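Local atomic coordinates of glycoside hydrolase family 16 protein (Akkermansia muciniphila, PDB entry 6T2N), a protein that probably hydrolyses internal beta-galactosidic linkages in mucin O-glycans as an endo-acting glycanase of the gut bacterium that produces it. Residues A[154-167]-A[178-190]. Numbering follows the deposited sequence.
Sequences VPKTKGIWPAIWLL and GEIDMLENISQQP
Trp165 turns its CG between its backbone N and carbonyl carbon (chi1 62°), while Glu179 holds its CG anti to its own N (chi1 -159°), and its extended chain carries the carboxylate obliquely against CE3 and CZ3 of the ring, with Trp165 CE3 3.6 Å from Glu179 CD. Ring and carboxylate planes stand 56° apart. Further along the same face, Trp161 lies alongside Glu184, whose OE2 sits at the indole edge, 3.7 Å from NE1, and Ile186 CG2 makes a CH-pi contact over the five-membered ring, 4.2 Å from its centroid.

The strands pair antiparallel. Leu166 N to Ile180 O and Ile180 N to Leu166 O are hydrogen bonds, both 2.8 Å, before a classic bulge places Met182 and Leu183 opposite Ile164. Leu183 N then donates to Ile164 O. The bulge lets Glu179, Asp181 and Glu184 share one face, consistent with the ExDxxE catalytic signature of GH16. On the other face Met182 SD touches both Leu166 CD1 and Ile164 CG2, and Ile164 CD1 packs on Leu183 CD2 at 3.7 Å.

Trp174 and His198 hydrogen-bond Glu179 and Asp181 respectively. Strand 160-168 lies between strands 179-181 and 183-184 on one edge and strand 267-275 on the other, whereas strand 192-198 pairs with 179-181 in the mixed sheet.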
loop_
_atom_site.group_PDB
_atom_site.type_symbol
_atom_site.label_atom_id
_atom_site.label_comp_id
_atom_site.label_asym_id
_atom_site.label_seq_id
_atom_site.Cartn_x
_atom_site.Cartn_y
_atom_site.Cartn_z
ATOM N N VAL A 154 0.902 6.007 -12.612
ATOM C CA VAL A 154 -0.292 5.143 -12.394
ATOM C C VAL A 154 -0.963 4.925 -13.735
ATOM O O VAL A 154 -0.940 5.793 -14.623
ATOM C CB VAL A 154 -1.322 5.665 -11.364
ATOM C CG1 VAL A 154 -0.768 5.635 -9.945
ATOM C CG2 VAL A 154 -1.926 7.032 -11.691
ATOM N N PRO A 155 -1.584 3.732 -13.887
ATOM C CA PRO A 155 -2.284 3.379 -15.118
ATOM C C PRO A 155 -3.516 4.271 -15.164
ATOM O O PRO A 155 -3.794 4.853 -14.186
ATOM C CB PRO A 155 -2.636 1.910 -14.899
ATOM C CG PRO A 155 -2.767 1.805 -13.383
ATOM C CD PRO A 155 -1.630 2.656 -12.874
ATOM N N LYS A 156 -4.213 4.330 -16.286
ATOM C CA LYS A 156 -5.533 5.009 -16.368
ATOM C C LYS A 156 -6.389 4.237 -17.378
ATOM O O LYS A 156 -6.068 4.295 -18.596
ATOM C CB LYS A 156 -5.378 6.487 -16.747
ATOM C CG LYS A 156 -6.661 7.174 -17.175
ATOM C CD LYS A 156 -6.503 8.612 -17.561
ATOM C CE LYS A 156 -7.802 9.363 -17.392
ATOM N NZ LYS A 156 -7.890 10.525 -18.302
ATOM N N THR A 157 -7.416 3.561 -16.852
ATOM C CA THR A 157 -8.473 2.805 -17.566
ATOM C C THR A 157 -9.605 2.516 -16.564
ATOM O O THR A 157 -9.399 2.665 -15.328
ATOM C CB THR A 157 -7.854 1.557 -18.210
ATOM O OG1 THR A 157 -8.614 1.123 -19.343
ATOM C CG2 THR A 157 -7.711 0.411 -17.235
ATOM N N LYS A 158 -10.776 2.130 -17.060
ATOM C CA LYS A 158 -11.969 1.753 -16.243
ATOM C C LYS A 158 -11.608 0.569 -15.335
ATOM O O LYS A 158 -11.202 -0.482 -15.811
ATOM C CB LYS A 158 -13.155 1.441 -17.166
ATOM C CG LYS A 158 -14.547 1.561 -16.575
ATOM C CD LYS A 158 -15.595 1.842 -17.641
ATOM C CE LYS A 158 -17.016 1.869 -17.111
ATOM N NZ LYS A 158 -17.324 0.715 -16.228
ATOM N N GLY A 159 -11.689 0.787 -14.034
ATOM C CA GLY A 159 -11.750 -0.267 -13.001
ATOM C C GLY A 159 -10.409 -0.499 -12.332
ATOM O O GLY A 159 -10.383 -1.207 -11.299
ATOM N N ILE A 160 -9.332 0.070 -12.888
ATOM C CA ILE A 160 -7.979 -0.052 -12.282
ATOM C C ILE A 160 -7.962 0.659 -10.919
ATOM O O ILE A 160 -8.574 1.743 -10.761
ATOM C CB ILE A 160 -6.882 0.456 -13.243
ATOM C CG1 ILE A 160 -5.554 -0.190 -12.874
ATOM C CG2 ILE A 160 -6.790 1.965 -13.314
ATOM C CD1 ILE A 160 -5.621 -1.697 -12.963
ATOM N N TRP A 161 -7.243 0.066 -9.972
ATOM C CA TRP A 161 -7.107 0.552 -8.584
ATOM C C TRP A 161 -5.661 0.356 -8.148
ATOM O O TRP A 161 -5.289 -0.634 -7.523
ATOM C CB TRP A 161 -8.113 -0.172 -7.698
ATOM C CG TRP A 161 -8.288 0.345 -6.307
ATOM C CD1 TRP A 161 -7.481 1.161 -5.577
ATOM C CD2 TRP A 161 -9.338 -0.065 -5.444
ATOM N NE1 TRP A 161 -7.972 1.309 -4.320
ATOM C CE2 TRP A 161 -9.124 0.581 -4.214
ATOM C CE3 TRP A 161 -10.459 -0.895 -5.612
ATOM C CZ2 TRP A 161 -10.002 0.397 -3.141
ATOM C CZ3 TRP A 161 -11.337 -1.060 -4.558
ATOM C CH2 TRP A 161 -11.095 -0.431 -3.331
ATOM N N PRO A 162 -4.794 1.317 -8.493
ATOM C CA PRO A 162 -3.424 1.280 -8.028
ATOM C C PRO A 162 -3.448 1.784 -6.589
ATOM O O PRO A 162 -4.251 2.663 -6.270
ATOM C CB PRO A 162 -2.668 2.226 -8.979
ATOM C CG PRO A 162 -3.751 3.115 -9.630
ATOM C CD PRO A 162 -5.092 2.469 -9.351
ATOM N N ALA A 163 -2.541 1.253 -5.784
ATOM C CA ALA A 163 -2.442 1.565 -4.351
ATOM C C ALA A 163 -0.997 1.397 -3.897
ATOM O O ALA A 163 -0.372 0.409 -4.288
ATOM C CB ALA A 163 -3.359 0.675 -3.584
ATOM N N ILE A 164 -0.515 2.366 -3.123
ATOM C CA ILE A 164 0.665 2.265 -2.225
ATOM C C ILE A 164 0.127 2.316 -0.801
ATOM O O ILE A 164 -0.463 3.324 -0.447
ATOM C CB ILE A 164 1.606 3.428 -2.535
ATOM C CG1 ILE A 164 1.998 3.377 -4.007
ATOM C CG2 ILE A 164 2.803 3.491 -1.601
ATOM C CD1 ILE A 164 2.434 4.723 -4.529
ATOM N N TRP A 165 0.329 1.264 -0.015
ATOM C CA TRP A 165 -0.244 1.240 1.343
ATOM C C TRP A 165 0.460 0.249 2.277
ATOM O O TRP A 165 1.178 -0.620 1.815
ATOM C CB TRP A 165 -1.732 1.017 1.206
ATOM C CG TRP A 165 -2.057 -0.274 0.564
ATOM C CD1 TRP A 165 -1.778 -0.636 -0.711
ATOM C CD2 TRP A 165 -2.751 -1.380 1.155
ATOM N NE1 TRP A 165 -2.223 -1.902 -0.932
ATOM C CE2 TRP A 165 -2.834 -2.379 0.185
ATOM C CE3 TRP A 165 -3.295 -1.634 2.414
ATOM C CZ2 TRP A 165 -3.435 -3.603 0.422
ATOM C CZ3 TRP A 165 -3.903 -2.842 2.642
ATOM C CH2 TRP A 165 -3.973 -3.812 1.653
ATOM N N LEU A 166 0.331 0.513 3.576
ATOM C CA LEU A 166 0.973 -0.215 4.703
ATOM C C LEU A 166 -0.093 -0.622 5.736
ATOM O O LEU A 166 -1.036 0.134 5.946
ATOM C CB LEU A 166 2.006 0.703 5.355
ATOM C CG LEU A 166 3.033 1.325 4.408
ATOM C CD1 LEU A 166 2.635 2.726 3.933
ATOM C CD2 LEU A 166 4.398 1.359 5.062
ATOM N N LEU A 167 0.071 -1.824 6.284
ATOM C CA LEU A 167 -0.739 -2.478 7.343
ATOM C C LEU A 167 0.182 -2.711 8.542
ATOM O O LEU A 167 1.338 -3.155 8.299
ATOM C CB LEU A 167 -1.240 -3.840 6.852
ATOM C CG LEU A 167 -2.417 -3.840 5.878
ATOM C CD1 LEU A 167 -2.553 -5.194 5.161
ATOM C CD2 LEU A 167 -3.703 -3.459 6.591
ATOM N N GLY A 178 -4.317 -0.997 12.283
ATOM C CA GLY A 178 -3.884 0.173 11.468
ATOM C C GLY A 178 -3.614 -0.074 9.961
ATOM O O GLY A 178 -3.163 -1.156 9.551
ATOM N N GLU A 179 -3.859 0.963 9.175
ATOM C CA GLU A 179 -3.677 0.999 7.722
ATOM C C GLU A 179 -3.384 2.434 7.288
ATOM O O GLU A 179 -4.211 3.326 7.529
ATOM C CB GLU A 179 -4.913 0.474 6.998
ATOM C CG GLU A 179 -4.566 0.009 5.564
ATOM C CD GLU A 179 -5.751 -0.216 4.627
ATOM O OE1 GLU A 179 -6.688 -0.998 4.995
ATOM O OE2 GLU A 179 -5.777 0.461 3.593
ATOM N N ILE A 180 -2.273 2.605 6.580
ATOM C CA ILE A 180 -1.775 3.892 6.005
ATOM C C ILE A 180 -1.759 3.735 4.482
ATOM O O ILE A 180 -0.917 2.992 3.987
ATOM C CB ILE A 180 -0.371 4.186 6.555
ATOM C CG1 ILE A 180 -0.335 4.052 8.075
ATOM C CG2 ILE A 180 0.146 5.532 6.089
ATOM C CD1 ILE A 180 1.061 3.935 8.591
ATOM N N ASP A 181 -2.701 4.387 3.819
ATOM C CA ASP A 181 -2.911 4.428 2.364
ATOM C C ASP A 181 -2.213 5.666 1.791
ATOM O O ASP A 181 -2.871 6.753 1.777
ATOM C CB ASP A 181 -4.423 4.504 2.123
ATOM C CG ASP A 181 -5.202 3.335 2.760
ATOM O OD1 ASP A 181 -4.526 2.375 3.194
ATOM O OD2 ASP A 181 -6.460 3.364 2.701
ATOM N N MET A 182 -0.945 5.554 1.359
ATOM C CA MET A 182 -0.226 6.742 0.801
ATOM C C MET A 182 -0.923 7.135 -0.522
ATOM O O MET A 182 -1.209 8.367 -0.727
ATOM C CB MET A 182 1.286 6.520 0.630
ATOM C CG MET A 182 1.957 5.906 1.847
ATOM S SD MET A 182 3.761 5.544 1.700
ATOM C CE MET A 182 4.334 6.899 0.655
ATOM N N LEU A 183 -1.277 6.134 -1.346
ATOM C CA LEU A 183 -2.025 6.360 -2.611
ATOM C C LEU A 183 -3.138 5.335 -2.797
ATOM O O LEU A 183 -2.856 4.127 -2.714
ATOM C CB LEU A 183 -1.070 6.283 -3.805
ATOM C CG LEU A 183 -1.740 6.054 -5.163
ATOM C CD1 LEU A 183 -2.533 7.284 -5.579
ATOM C CD2 LEU A 183 -0.707 5.699 -6.214
ATOM N N GLU A 184 -4.318 5.846 -3.138
ATOM C CA GLU A 184 -5.388 5.091 -3.812
ATOM C C GLU A 184 -6.029 6.005 -4.845
ATOM O O GLU A 184 -6.218 7.202 -4.545
ATOM C CB GLU A 184 -6.385 4.616 -2.780
ATOM C CG GLU A 184 -5.860 3.490 -1.932
ATOM C CD GLU A 184 -6.828 3.166 -0.827
ATOM O OE1 GLU A 184 -7.220 4.111 -0.036
ATOM O OE2 GLU A 184 -7.246 2.021 -0.805
ATOM N N ASN A 185 -6.305 5.466 -6.030
ATOM C CA ASN A 185 -6.820 6.237 -7.193
ATOM C C ASN A 185 -7.973 5.418 -7.723
ATOM O O ASN A 185 -7.785 4.206 -7.662
ATOM C CB ASN A 185 -5.704 6.406 -8.227
ATOM C CG ASN A 185 -6.121 7.119 -9.492
ATOM O OD1 ASN A 185 -6.502 8.294 -9.478
ATOM N ND2 ASN A 185 -6.044 6.399 -10.599
ATOM N N ILE A 186 -9.076 5.988 -8.209
ATOM C CA ILE A 186 -10.068 5.097 -8.888
ATOM C C ILE A 186 -10.536 5.696 -10.222
ATOM O O ILE A 186 -10.644 6.938 -10.301
ATOM C CB ILE A 186 -11.217 4.731 -7.934
ATOM C CG1 ILE A 186 -11.915 5.977 -7.381
ATOM C CG2 ILE A 186 -10.731 3.810 -6.799
ATOM C CD1 ILE A 186 -13.291 5.687 -6.801
ATOM N N SER A 187 -10.785 4.828 -11.217
ATOM C CA SER A 187 -11.147 5.137 -12.630
ATOM C C SER A 187 -12.022 6.387 -12.804
ATOM O O SER A 187 -11.721 7.189 -13.713
ATOM C CB SER A 187 -11.889 4.009 -13.208
ATOM O OG SER A 187 -11.370 2.813 -12.713
ATOM N N GLN A 188 -13.159 6.442 -12.105
ATOM C CA GLN A 188 -14.108 7.584 -12.105
ATOM C C GLN A 188 -13.565 8.477 -10.996
ATOM O O GLN A 188 -13.532 7.986 -9.879
ATOM C CB GLN A 188 -15.551 7.043 -12.003
ATOM C CG GLN A 188 -16.093 6.713 -10.621
ATOM C CD GLN A 188 -15.403 5.583 -9.882
ATOM O OE1 GLN A 188 -14.322 5.131 -10.252
ATOM N NE2 GLN A 188 -16.016 5.117 -8.798
ATOM N N GLN A 189 -12.999 9.644 -11.309
ATOM C CA GLN A 189 -12.036 10.401 -10.435
ATOM C C GLN A 189 -10.592 9.915 -10.611
ATOM O O GLN A 189 -9.923 9.588 -9.624
ATOM C CB GLN A 189 -12.380 10.304 -8.941
ATOM C CG GLN A 189 -13.739 10.883 -8.592
ATOM C CD GLN A 189 -13.989 10.900 -7.110
ATOM O OE1 GLN A 189 -14.154 9.856 -6.442
ATOM N NE2 GLN A 189 -14.058 12.113 -6.608
ATOM N N PRO A 190 -10.037 9.919 -11.846
ATOM C CA PRO A 190 -8.665 9.464 -12.087
ATOM C C PRO A 190 -7.546 10.489 -11.850
ATOM O O PRO A 190 -6.403 10.061 -11.845
ATOM C CB PRO A 190 -8.667 9.141 -13.587
ATOM C CG PRO A 190 -9.665 10.114 -14.170
ATOM C CD PRO A 190 -10.692 10.365 -13.087
#